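Long-range contacts in GGDEF family protein (Caulobacter vibrioides, PDB 3U2A), which is of unknown function but belongs to the GGDEF family and folds as a PdeA-like PAS domain, a class generally associated with sensing and protein association: residues D34-L38 with L50-S56; A57-A61 with A71-L75; V24-E30 with R108-A114; R43-L47 with V90-E94. All coordinates share one frame. Where two conformers were deposited one is given. Numbering follows the deposited sequence.

Contact 1: residues D34-L38 with L50-S56; sequences DRLRL and LAPECSS
Residues 35-38, part of strand 35-40, meet the short strand 53-54 antiparallel. Leu36 and Cys54 are the hydrogen-bonded pair (CA-CA 5.3 Å). Arg37 and Glu53 are the non-hydrogen-bonded pair (CA-CA 4.4 Å). Leu36 N donates to Cys54 O, Cys54 N to Leu36 O, and Leu38 N to Pro52 O, each at 2.9 Å. Pro52 follows a cis peptide bond, and the bend at Leu50-Ala51 leaves a hollow that Leu38 (m, t) fills. Leu38 CD1 lies 3.8 Å from Leu50 CB, and Leu38 CB 4.3 Å from Ala51 CB. Leu36 (chi1 t) pushes CD2 against Cys54 SG (p), 3.8 Å away, with Phe59 beyond. This pairing adds an edge strand to the antiparallel PAS sheet. Glu53 OE1 rests 3.5 Å from Arg37 CG and 3.1 Å from Arg35 CD, with a long salt bridge to Arg35 NE (3.8 Å). The Arg37 guanidinium goes instead to Glu30 and to Ile9 O of the second subunit. Asp34 has left-handed helical backbone angles (53/40) and forms a G1 beta bulge with Arg35 opposite Glu30. Asp34 OD1 accepts from Ser56 OG at 2.6 Å. One water bridges Asp34 OD2 and Ser56 OG; another bridges Leu36 O and Leu50 O.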
loop_
_atom_site.group_PDB
_atom_site.type_symbol
_atom_site.label_atom_id
_atom_site.label_comp_id
_atom_site.label_asym_id
_atom_site.label_seq_id
_atom_site.Cartn_x
_atom_site.Cartn_y
_atom_site.Cartn_z
ATOM N N ASP A 34 19.156 1.322 -13.543
ATOM C CA ASP A 34 19.527 0.415 -12.440
ATOM C C ASP A 34 19.180 0.995 -11.058
ATOM O O ASP A 34 19.961 0.875 -10.101
ATOM C CB ASP A 34 21.015 0.027 -12.516
ATOM C CG ASP A 34 21.334 -1.197 -11.679
ATOM O OD1 ASP A 34 20.543 -2.156 -11.698
ATOM O OD2 ASP A 34 22.373 -1.208 -10.986
ATOM N N ARG A 35 18.013 1.635 -10.981
ATOM C CA ARG A 35 17.558 2.304 -9.768
ATOM C C ARG A 35 16.263 1.685 -9.253
ATOM O O ARG A 35 15.240 1.695 -9.959
ATOM C CB ARG A 35 17.330 3.804 -10.022
ATOM C CG ARG A 35 18.588 4.622 -10.291
ATOM C CD ARG A 35 18.251 6.112 -10.412
ATOM N NE ARG A 35 19.431 6.937 -10.662
ATOM C CZ ARG A 35 19.597 7.693 -11.742
ATOM N NH1 ARG A 35 18.651 7.741 -12.666
ATOM N NH2 ARG A 35 20.704 8.408 -11.892
ATOM N N LEU A 36 16.312 1.148 -8.031
ATOM C CA LEU A 36 15.115 0.731 -7.307
ATOM C C LEU A 36 14.860 1.802 -6.244
ATOM O O LEU A 36 15.722 2.079 -5.404
ATOM C CB LEU A 36 15.308 -0.646 -6.640
ATOM C CG LEU A 36 14.136 -1.084 -5.744
ATOM C CD1 LEU A 36 12.952 -1.547 -6.592
ATOM C CD2 LEU A 36 14.565 -2.160 -4.775
ATOM N N ARG A 37 13.689 2.421 -6.283
ATOM C CA ARG A 37 13.334 3.429 -5.284
ATOM C C ARG A 37 12.282 2.917 -4.312
ATOM O O ARG A 37 11.346 2.220 -4.714
ATOM C CB ARG A 37 12.842 4.709 -5.976
ATOM C CG ARG A 37 13.944 5.467 -6.726
ATOM C CD ARG A 37 13.412 6.094 -8.014
ATOM N NE ARG A 37 12.451 7.148 -7.768
ATOM C CZ ARG A 37 11.463 7.490 -8.594
ATOM N NH1 ARG A 37 11.260 6.847 -9.747
ATOM N NH2 ARG A 37 10.655 8.472 -8.253
ATOM N N LEU A 38 12.447 3.271 -3.034
ATOM C CA LEU A 38 11.493 2.919 -1.981
ATOM C C LEU A 38 10.974 4.140 -1.222
ATOM O O LEU A 38 11.709 5.113 -1.010
ATOM C CB LEU A 38 12.130 1.945 -0.989
ATOM C CG LEU A 38 12.365 0.525 -1.484
ATOM C CD1 LEU A 38 13.446 -0.139 -0.632
ATOM C CD2 LEU A 38 11.067 -0.275 -1.433
ATOM N N LEU A 50 18.304 -0.378 1.754
ATOM C CA LEU A 50 18.051 -0.091 0.340
ATOM C C LEU A 50 17.449 1.283 0.100
ATOM O O LEU A 50 17.553 1.820 -1.000
ATOM C CB LEU A 50 17.097 -1.134 -0.252
ATOM C CG LEU A 50 17.471 -2.617 -0.128
ATOM C CD1 LEU A 50 16.418 -3.475 -0.815
ATOM C CD2 LEU A 50 18.850 -2.883 -0.685
ATOM N N ALA A 51 16.780 1.820 1.112
ATOM C CA ALA A 51 16.041 3.077 0.972
ATOM C C ALA A 51 16.970 4.279 1.126
ATOM O O ALA A 51 17.912 4.225 1.918
ATOM C CB ALA A 51 14.932 3.135 1.997
ATOM N N PRO A 52 16.697 5.384 0.407
ATOM C CA PRO A 52 15.574 5.674 -0.499
ATOM C C PRO A 52 15.741 5.117 -1.925
ATOM O O PRO A 52 14.765 5.051 -2.686
ATOM C CB PRO A 52 15.565 7.202 -0.530
ATOM C CG PRO A 52 16.990 7.563 -0.378
ATOM C CD PRO A 52 17.546 6.574 0.604
ATOM N N GLU A 53 16.969 4.739 -2.279
ATOM C CA GLU A 53 17.281 4.241 -3.619
ATOM C C GLU A 53 18.479 3.321 -3.567
ATOM O O GLU A 53 19.398 3.556 -2.788
ATOM C CB GLU A 53 17.606 5.415 -4.532
ATOM C CG GLU A 53 17.753 5.080 -5.992
ATOM C CD GLU A 53 18.004 6.322 -6.798
ATOM O OE1 GLU A 53 17.127 6.690 -7.601
ATOM O OE2 GLU A 53 19.062 6.948 -6.597
ATOM N N CYS A 54 18.456 2.274 -4.388
ATOM C CA CYS A 54 19.571 1.328 -4.473
ATOM C C CYS A 54 19.713 0.754 -5.872
ATOM O O CYS A 54 18.832 0.926 -6.714
ATOM C CB CYS A 54 19.413 0.189 -3.460
ATOM S SG CYS A 54 18.081 -0.957 -3.829
ATOM N N SER A 55 20.832 0.068 -6.102
ATOM C CA SER A 55 21.058 -0.681 -7.326
ATOM C C SER A 55 20.400 -2.053 -7.258
ATOM O O SER A 55 20.043 -2.547 -6.176
ATOM C CB SER A 55 22.564 -0.875 -7.533
ATOM O OG SER A 55 23.110 -1.660 -6.482
ATOM N N SER A 56 20.273 -2.695 -8.412
ATOM C CA SER A 56 19.797 -4.078 -8.426
ATOM C C SER A 56 20.747 -5.019 -7.659
ATOM O O SER A 56 20.295 -5.954 -6.988
ATOM C CB SER A 56 19.558 -4.563 -9.858
ATOM O OG SER A 56 20.745 -4.524 -10.633
HETATM O O HOH W 1 23.625 -3.279 -9.841
HETATM O O HOH W 2 15.405 1.842 -2.512
#

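Contact 2: residues A57-A61 with A71-L75; sequences AAFRA and AEEVL
Phe59 (chi1 t, chi2 90°) lays one ring face under Leu75, whose CD2 sits 4.2 Å from the ring centroid and 24° off its normal, a CH-pi contact. The helical residues 57-61 and 71-75 run nearly antiparallel, with 159° between their directions. Their axes come no closer than 10.3 Å, so side chains fill the gap. The closest CA pair is Arg60 and Ala71, at 6.7 Å. The Phe59 ring reaches across to the second helix. Phe59 CE2 is 3.8 Å from Ala71 CB, Phe59 CZ is 3.9 Å from Val74 CB, and Phe59 CD2 is 3.6 Å from Leu75 CD1. The ring edge also meets Ala71 O, with Phe59 CE2 at 3.2 Å. Leu75 takes the m, t rotamer. Trp98, edge-to-face, and Phe88 add aromatic neighbours to the same ring. These are the two short helices that pack beside the sheet of the PAS domain. Arg60 (m, t, t) extends beside the ring. Arg60 NE donates to Glu72 OE2 at 2.8 Å and weakly to OE1 at 3.3 Å, while Arg60 NH2 donates to Glu72 OE1 at 3.0 Å. Glu72 is t, p. Leu75 CD1 lies over one face of the guanidinium, 3.7 Å from Arg60 NE. Since both Glu72 oxygens accept from Arg60 and Leu75 covers one guanidinium face, the charge pair is held against apolar packing, and both kinds of contact join the helices.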
loop_
_atom_site.group_PDB
_atom_site.type_symbol
_atom_site.label_atom_id
_atom_site.label_comp_id
_atom_site.label_asym_id
_atom_site.label_seq_id
_atom_site.Cartn_x
_atom_site.Cartn_y
_atom_site.Cartn_z
ATOM N N ALA A 57 22.053 -4.753 -7.720
ATOM C CA ALA A 57 23.024 -5.561 -6.972
ATOM C C ALA A 57 22.820 -5.480 -5.462
ATOM O O ALA A 57 22.899 -6.500 -4.778
ATOM C CB ALA A 57 24.442 -5.181 -7.343
ATOM N N ALA A 58 22.549 -4.276 -4.951
ATOM C CA ALA A 58 22.287 -4.065 -3.528
ATOM C C ALA A 58 21.020 -4.813 -3.090
ATOM O O ALA A 58 20.974 -5.412 -2.009
ATOM C CB ALA A 58 22.176 -2.570 -3.217
ATOM N N PHE A 59 20.003 -4.762 -3.943
ATOM C CA PHE A 59 18.738 -5.449 -3.734
ATOM C C PHE A 59 18.970 -6.969 -3.615
ATOM O O PHE A 59 18.539 -7.598 -2.632
ATOM C CB PHE A 59 17.790 -5.091 -4.887
ATOM C CG PHE A 59 16.480 -5.851 -4.891
ATOM C CD1 PHE A 59 15.370 -5.350 -4.219
ATOM C CD2 PHE A 59 16.350 -7.049 -5.600
ATOM C CE1 PHE A 59 14.147 -6.030 -4.243
ATOM C CE2 PHE A 59 15.143 -7.735 -5.622
ATOM C CZ PHE A 59 14.040 -7.224 -4.942
ATOM N N ARG A 60 19.667 -7.549 -4.590
ATOM C CA ARG A 60 19.950 -9.002 -4.570
ATOM C C ARG A 60 20.756 -9.410 -3.341
ATOM O O ARG A 60 20.502 -10.466 -2.746
ATOM C CB ARG A 60 20.702 -9.422 -5.817
ATOM C CG ARG A 60 19.931 -9.252 -7.092
ATOM C CD ARG A 60 20.785 -9.669 -8.266
ATOM N NE ARG A 60 20.122 -9.352 -9.525
ATOM C CZ ARG A 60 20.542 -8.430 -10.386
ATOM N NH1 ARG A 60 21.650 -7.736 -10.150
ATOM N NH2 ARG A 60 19.859 -8.216 -11.499
ATOM N N ALA A 61 21.711 -8.562 -2.957
ATOM C CA ALA A 61 22.610 -8.834 -1.838
ATOM C C ALA A 61 21.883 -8.865 -0.493
ATOM O O ALA A 61 22.310 -9.548 0.431
ATOM C CB ALA A 61 23.754 -7.816 -1.810
ATOM N N ALA A 71 13.529 -13.092 -5.276
ATOM C CA ALA A 71 13.910 -11.669 -5.394
ATOM C C ALA A 71 14.008 -11.188 -6.844
ATOM O O ALA A 71 13.581 -10.072 -7.179
ATOM C CB ALA A 71 15.231 -11.404 -4.666
ATOM N N GLU A 72 14.580 -12.039 -7.700
ATOM C CA GLU A 72 14.795 -11.703 -9.099
ATOM C C GLU A 72 13.493 -11.497 -9.845
ATOM O O GLU A 72 13.469 -10.761 -10.844
ATOM C CB GLU A 72 15.635 -12.778 -9.795
ATOM C CG GLU A 72 16.419 -12.265 -11.007
ATOM C CD GLU A 72 17.393 -11.138 -10.641
ATOM O OE1 GLU A 72 17.554 -10.210 -11.455
ATOM O OE2 GLU A 72 17.983 -11.162 -9.536
ATOM N N GLU A 73 12.420 -12.142 -9.374
ATOM C CA GLU A 73 11.094 -11.981 -9.981
ATOM C C GLU A 73 10.589 -10.533 -9.924
ATOM O O GLU A 73 9.770 -10.134 -10.756
ATOM C CB GLU A 73 10.071 -12.942 -9.370
ATOM C CG GLU A 73 10.327 -14.428 -9.674
ATOM C CD GLU A 73 10.351 -14.733 -11.163
ATOM O OE1 GLU A 73 9.404 -14.336 -11.865
ATOM O OE2 GLU A 73 11.319 -15.363 -11.635
ATOM N N VAL A 74 11.073 -9.753 -8.951
ATOM C CA VAL A 74 10.812 -8.314 -8.922
ATOM C C VAL A 74 11.532 -7.565 -10.066
ATOM O O VAL A 74 10.913 -6.748 -10.764
ATOM C CB VAL A 74 11.162 -7.670 -7.545
ATOM C CG1 VAL A 74 10.864 -6.171 -7.568
ATOM C CG2 VAL A 74 10.398 -8.353 -6.409
ATOM N N LEU A 75 12.820 -7.862 -10.261
ATOM C CA LEU A 75 13.702 -7.095 -11.166
ATOM C C LEU A 75 13.612 -7.484 -12.634
ATOM O O LEU A 75 13.943 -6.664 -13.500
ATOM C CB LEU A 75 15.166 -7.247 -10.754
ATOM C CG LEU A 75 15.559 -6.938 -9.304
ATOM C CD1 LEU A 75 17.013 -7.349 -9.092
ATOM C CD2 LEU A 75 15.360 -5.459 -8.985
#

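Contact 3: residues V24-E30 with R108-A114; sequences VALWIWE and RAAGVVA
Strands 25-30 and 109-113 are neighbours in the middle of the antiparallel PAS sheet. Their directions differ by 164° and their axes approach to 4.6 Å. Three hydrogen-bonded pairs set the register. Ala25 N gives to Val113 O (3.0 Å) and Val113 N to Ala25 O (2.9 Å). Trp27 N gives to Gly111 O (3.0 Å) and Gly111 N to Trp27 O (2.9 Å). Trp29 N gives to Ala109 O (2.8 Å) and Ala109 N to Trp29 O (3.0 Å). Between them lie the non-hydrogen-bonded pairs Leu26-Val112 and Ile28-Ala110, whose backbone groups turn outward to the flanking strands; Ile28 is hydrogen-bonded with Arg37 and Ala110 with Val101. Their face packs on the second subunit: Ile28 touches its Ala14 and Val112 its Ala22. Trp27 (chi1 p, chi2 -89°) folds over Gly111, whose CA is 3.9 Å from the centroid of the five-membered ring. An added CB would crowd the indole. Trp29 NE1 bonds to Leu75 O. Glu30 forms a salt bridge with Arg37, and Arg108 with Glu17 of the second subunit. A water donates to Glu30 OE2 (2.6 Å) and accepts from Arg108 NE (2.7 Å). The indole nitrogen Trp27 NE1 donates a weak hydrogen bond to Val112 O at 3.0 Å.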
loop_
_atom_site.group_PDB
_atom_site.type_symbol
_atom_site.label_atom_id
_atom_site.label_comp_id
_atom_site.label_asym_id
_atom_site.label_seq_id
_atom_site.Cartn_x
_atom_site.Cartn_y
_atom_site.Cartn_z
ATOM N N VAL A 24 3.684 -0.750 5.233
ATOM C CA VAL A 24 3.836 -1.031 3.804
ATOM C C VAL A 24 4.836 -0.022 3.199
ATOM O O VAL A 24 4.993 1.092 3.728
ATOM C CB VAL A 24 2.423 -0.934 3.118
ATOM C CG1 VAL A 24 2.490 -0.588 1.620
ATOM C CG2 VAL A 24 1.617 -2.205 3.363
ATOM N N ALA A 25 5.478 -0.384 2.090
ATOM C CA ALA A 25 6.288 0.573 1.340
ATOM C C ALA A 25 5.906 0.552 -0.142
ATOM O O ALA A 25 5.327 -0.424 -0.641
ATOM C CB ALA A 25 7.787 0.311 1.520
ATOM N N LEU A 26 6.201 1.645 -0.835
ATOM C CA LEU A 26 5.997 1.706 -2.270
ATOM C C LEU A 26 7.354 1.578 -2.954
ATOM O O LEU A 26 8.368 1.987 -2.404
ATOM C CB LEU A 26 5.322 3.023 -2.643
ATOM C CG LEU A 26 3.994 3.354 -1.939
ATOM C CD1 LEU A 26 3.468 4.726 -2.362
ATOM C CD2 LEU A 26 2.947 2.260 -2.207
ATOM N N TRP A 27 7.365 1.001 -4.147
ATOM C CA TRP A 27 8.607 0.821 -4.896
ATOM C C TRP A 27 8.399 1.140 -6.367
ATOM O O TRP A 27 7.292 0.955 -6.919
ATOM C CB TRP A 27 9.176 -0.601 -4.716
ATOM C CG TRP A 27 8.235 -1.724 -5.146
ATOM C CD1 TRP A 27 7.310 -2.355 -4.372
ATOM C CD2 TRP A 27 8.156 -2.333 -6.444
ATOM N NE1 TRP A 27 6.647 -3.317 -5.109
ATOM C CE2 TRP A 27 7.153 -3.334 -6.378
ATOM C CE3 TRP A 27 8.837 -2.137 -7.655
ATOM C CZ2 TRP A 27 6.806 -4.131 -7.482
ATOM C CZ3 TRP A 27 8.496 -2.934 -8.756
ATOM C CH2 TRP A 27 7.486 -3.915 -8.663
ATOM N N ILE A 28 9.465 1.658 -6.978
ATOM C CA ILE A 28 9.562 1.810 -8.425
ATOM C C ILE A 28 10.904 1.230 -8.866
ATOM O O ILE A 28 11.940 1.534 -8.275
ATOM C CB ILE A 28 9.430 3.286 -8.874
ATOM C CG1 ILE A 28 8.031 3.823 -8.537
ATOM C CG2 ILE A 28 9.680 3.418 -10.384
ATOM C CD1 ILE A 28 7.875 5.316 -8.691
ATOM N N TRP A 29 10.862 0.395 -9.903
ATOM C CA TRP A 29 12.060 -0.251 -10.443
ATOM C C TRP A 29 12.302 0.227 -11.872
ATOM O O TRP A 29 11.421 0.132 -12.743
ATOM C CB TRP A 29 11.940 -1.789 -10.337
ATOM C CG TRP A 29 12.931 -2.566 -11.187
ATOM C CD1 TRP A 29 12.639 -3.545 -12.109
ATOM C CD2 TRP A 29 14.357 -2.432 -11.184
ATOM N NE1 TRP A 29 13.800 -4.014 -12.684
ATOM C CE2 TRP A 29 14.866 -3.348 -12.132
ATOM C CE3 TRP A 29 15.256 -1.622 -10.475
ATOM C CZ2 TRP A 29 16.236 -3.472 -12.390
ATOM C CZ3 TRP A 29 16.613 -1.747 -10.728
ATOM C CH2 TRP A 29 17.091 -2.666 -11.682
ATOM N N GLU A 30 13.481 0.793 -12.098
ATOM C CA GLU A 30 13.828 1.339 -13.414
ATOM C C GLU A 30 15.078 0.642 -13.939
ATOM O O GLU A 30 16.202 1.077 -13.631
ATOM C CB GLU A 30 14.110 2.842 -13.319
ATOM C CG GLU A 30 12.948 3.713 -12.872
ATOM C CD GLU A 30 13.383 5.150 -12.569
ATOM O OE1 GLU A 30 14.569 5.502 -12.807
ATOM O OE2 GLU A 30 12.540 5.927 -12.079
ATOM N N ARG A 108 9.565 0.081 -17.033
ATOM C CA ARG A 108 9.568 0.369 -15.585
ATOM C C ARG A 108 8.467 -0.437 -14.904
ATOM O O ARG A 108 7.416 -0.707 -15.510
ATOM C CB ARG A 108 9.275 1.855 -15.333
ATOM C CG ARG A 108 10.230 2.829 -15.983
ATOM C CD ARG A 108 9.513 4.119 -16.349
ATOM N NE ARG A 108 9.030 4.816 -15.166
ATOM C CZ ARG A 108 7.778 5.212 -14.960
ATOM N NH1 ARG A 108 6.820 5.005 -15.865
ATOM N NH2 ARG A 108 7.493 5.838 -13.829
ATOM N N ALA A 109 8.692 -0.784 -13.635
ATOM C CA ALA A 109 7.677 -1.446 -12.809
ATOM C C ALA A 109 7.487 -0.672 -11.509
ATOM O O ALA A 109 8.376 0.052 -11.072
ATOM C CB ALA A 109 8.085 -2.894 -12.516
ATOM N N ALA A 110 6.322 -0.816 -10.902
ATOM C CA ALA A 110 6.046 -0.158 -9.623
ATOM C C ALA A 110 5.062 -0.990 -8.818
ATOM O O ALA A 110 4.359 -1.825 -9.375
ATOM C CB ALA A 110 5.482 1.251 -9.870
ATOM N N GLY A 111 4.979 -0.744 -7.515
ATOM C CA GLY A 111 4.002 -1.446 -6.716
ATOM C C GLY A 111 4.173 -1.239 -5.235
ATOM O O GLY A 111 4.745 -0.231 -4.791
ATOM N N VAL A 112 3.649 -2.207 -4.488
ATOM C CA VAL A 112 3.696 -2.200 -3.025
ATOM C C VAL A 112 4.523 -3.369 -2.497
ATOM O O VAL A 112 4.657 -4.414 -3.160
ATOM C CB VAL A 112 2.257 -2.225 -2.412
ATOM C CG1 VAL A 112 2.283 -2.480 -0.902
ATOM C CG2 VAL A 112 1.557 -0.912 -2.684
ATOM N N VAL A 113 5.095 -3.188 -1.317
ATOM C CA VAL A 113 5.720 -4.286 -0.607
ATOM C C VAL A 113 5.144 -4.288 0.806
ATOM O O VAL A 113 4.993 -3.231 1.449
ATOM C CB VAL A 113 7.275 -4.248 -0.656
ATOM C CG1 VAL A 113 7.814 -2.896 -0.213
ATOM C CG2 VAL A 113 7.864 -5.359 0.183
ATOM N N ALA A 114 4.769 -5.478 1.254
ATOM C CA ALA A 114 4.024 -5.632 2.491
ATOM C C ALA A 114 4.552 -6.805 3.286
ATOM O O ALA A 114 5.070 -7.752 2.707
ATOM C CB ALA A 114 2.557 -5.830 2.180
HETATM O O HOH W 3 10.180 6.348 -13.206
#

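Contact 4: residues R43-L47 with V90-E94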
loop_
_atom_site.group_PDB
_atom_site.type_symbol
_atom_site.label_atom_id
_atom_site.label_comp_id
_atom_site.label_asym_id
_atom_site.label_seq_id
_atom_site.Cartn_x
_atom_site.Cartn_y
_atom_site.Cartn_z
ATOM N N ARG A 43 12.279 0.698 6.553
ATOM C CA ARG A 43 13.023 0.279 7.746
ATOM C C ARG A 43 12.317 -0.843 8.516
ATOM O O ARG A 43 12.940 -1.865 8.850
ATOM C CB ARG A 43 13.332 1.478 8.662
ATOM C CG ARG A 43 14.144 1.099 9.896
ATOM C CD ARG A 43 14.898 2.285 10.496
ATOM N NE ARG A 43 15.481 1.962 11.805
ATOM C CZ ARG A 43 16.545 1.180 12.004
ATOM N NH1 ARG A 43 17.173 0.605 10.983
ATOM N NH2 ARG A 43 16.985 0.963 13.237
ATOM N N ALA A 44 11.019 -0.653 8.779
ATOM C CA ALA A 44 10.197 -1.644 9.470
ATOM C C ALA A 44 10.185 -3.003 8.775
ATOM O O ALA A 44 10.072 -4.044 9.435
ATOM C CB ALA A 44 8.775 -1.131 9.644
ATOM N N LEU A 45 10.307 -2.989 7.449
ATOM C CA LEU A 45 10.223 -4.207 6.657
ATOM C C LEU A 45 11.566 -4.915 6.450
ATOM O O LEU A 45 11.621 -5.968 5.805
ATOM C CB LEU A 45 9.577 -3.907 5.303
ATOM C CG LEU A 45 8.099 -3.536 5.343
ATOM C CD1 LEU A 45 7.643 -3.141 3.968
ATOM C CD2 LEU A 45 7.282 -4.682 5.860
ATOM N N GLY A 46 12.641 -4.335 6.979
ATOM C CA GLY A 46 13.979 -4.891 6.786
ATOM C C GLY A 46 14.681 -4.305 5.570
ATOM O O GLY A 46 15.833 -4.649 5.269
ATOM N N LEU A 47 13.997 -3.382 4.894
ATOM C CA LEU A 47 14.489 -2.812 3.639
ATOM C C LEU A 47 15.238 -1.493 3.823
ATOM O O LEU A 47 15.610 -0.832 2.852
ATOM C CB LEU A 47 13.332 -2.656 2.638
ATOM C CG LEU A 47 12.566 -3.946 2.325
ATOM C CD1 LEU A 47 11.299 -3.648 1.523
ATOM C CD2 LEU A 47 13.454 -4.993 1.605
ATOM N N VAL A 90 14.499 -10.988 3.536
ATOM C CA VAL A 90 15.765 -10.254 3.504
ATOM C C VAL A 90 16.518 -10.531 4.795
ATOM O O VAL A 90 15.948 -11.099 5.733
ATOM C CB VAL A 90 15.574 -8.720 3.308
ATOM C CG1 VAL A 90 15.066 -8.422 1.897
ATOM C CG2 VAL A 90 14.631 -8.143 4.375
ATOM N N ARG A 91 17.793 -10.138 4.843
ATOM C CA ARG A 91 18.609 -10.276 6.058
ATOM C C ARG A 91 17.857 -9.693 7.248
ATOM O O ARG A 91 17.306 -8.594 7.160
ATOM C CB ARG A 91 19.964 -9.567 5.905
ATOM C CG ARG A 91 20.690 -9.765 4.563
ATOM C CD ARG A 91 21.011 -11.222 4.244
ATOM N NE ARG A 91 21.666 -11.372 2.941
ATOM C CZ ARG A 91 22.906 -11.813 2.763
ATOM N NH1 ARG A 91 23.651 -12.175 3.801
ATOM N NH2 ARG A 91 23.407 -11.906 1.543
ATOM N N GLY A 92 17.817 -10.435 8.351
ATOM C CA GLY A 92 16.979 -10.074 9.494
ATOM C C GLY A 92 15.854 -11.083 9.637
ATOM O O GLY A 92 15.397 -11.372 10.746
ATOM N N GLY A 93 15.399 -11.610 8.501
ATOM C CA GLY A 93 14.479 -12.742 8.480
ATOM C C GLY A 93 13.047 -12.520 8.019
ATOM O O GLY A 93 12.339 -13.499 7.767
ATOM N N GLU A 94 12.591 -11.272 7.899
ATOM C CA GLU A 94 11.158 -11.075 7.596
ATOM C C GLU A 94 10.764 -11.228 6.121
ATOM O O GLU A 94 11.453 -10.735 5.235
ATOM C CB GLU A 94 10.590 -9.793 8.213
ATOM C CG GLU A 94 11.286 -8.491 7.850
ATOM C CD GLU A 94 10.858 -7.338 8.763
ATOM O OE1 GLU A 94 9.654 -6.980 8.767
ATOM O OE2 GLU A 94 11.731 -6.788 9.475
HETATM O O HOH W 4 13.429 -4.142 10.816
HETATM O O HOH W 5 17.538 -6.124 6.571
#
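Glu94 and Val90 give up the most surface here, and both point at the turn around Gly46. Neither segment is regular helix or strand. Glu94 (p, t) sends its side chain along the backbone of 44-46. Glu94 CG touches Leu45 O at 3.3 Å. The carboxylate reaches Ala44 O, with Glu94 OE1 at 3.0 Å and Glu94 OE2 at 3.2 Å. These are acceptors facing an acceptor, so the closeness is not a direct hydrogen bond. A water instead donates to Arg43 O at 3.0 Å and weakly to Glu94 OE2 at 3.4 Å. Val90 covers the other part of the turn. Val90 CG2 lies 3.8 Å from Gly46 O and 4.0 Å from Leu45 O, and Val90 CG1 meets Leu47 CD2 at 3.8 Å. Gly46 leaves the room for this. Its phi of 92° suits a residue without CB, and a CB there would also clash with Val90 CG2. A second water donates to Gly46 O at 2.6 Å and to Arg91 O at 2.5 Å. Val90 also rests on Leu62 of helix 56-62, and Leu45 on Pro115. Two loops of the PAS domain, one after strand 35-40 and one before strand 98-102, meet in this way. With no direct hydrogen bond between them, their polar link rests on water, and the apolar side-chain contact between the segments is Leu47 with Val90.

From the N terminus, residues 24-30 open contact 3, which closes last, at 108-114. Everything else is nested in this long loop. Residues 34-38 open contact 1 and 43-47 open contact 4. Contact 1 closes at 50-56, before contact 4 does, so the two cross. Contact 2 follows contact 1 in series: 57-61 pairs with 71-75, inside the loop that contact 4 closes at 90-94. Contacts 1 and 3 share neighbouring sheet strands, joined by Arg37 N to Ile28 O, and both touch the second subunit. Contact 2 ties the helices to the sheet through Leu75 O and Trp29 NE1. Contact 4 joins two loops, and its Leu45 and Leu47 pack on Val113.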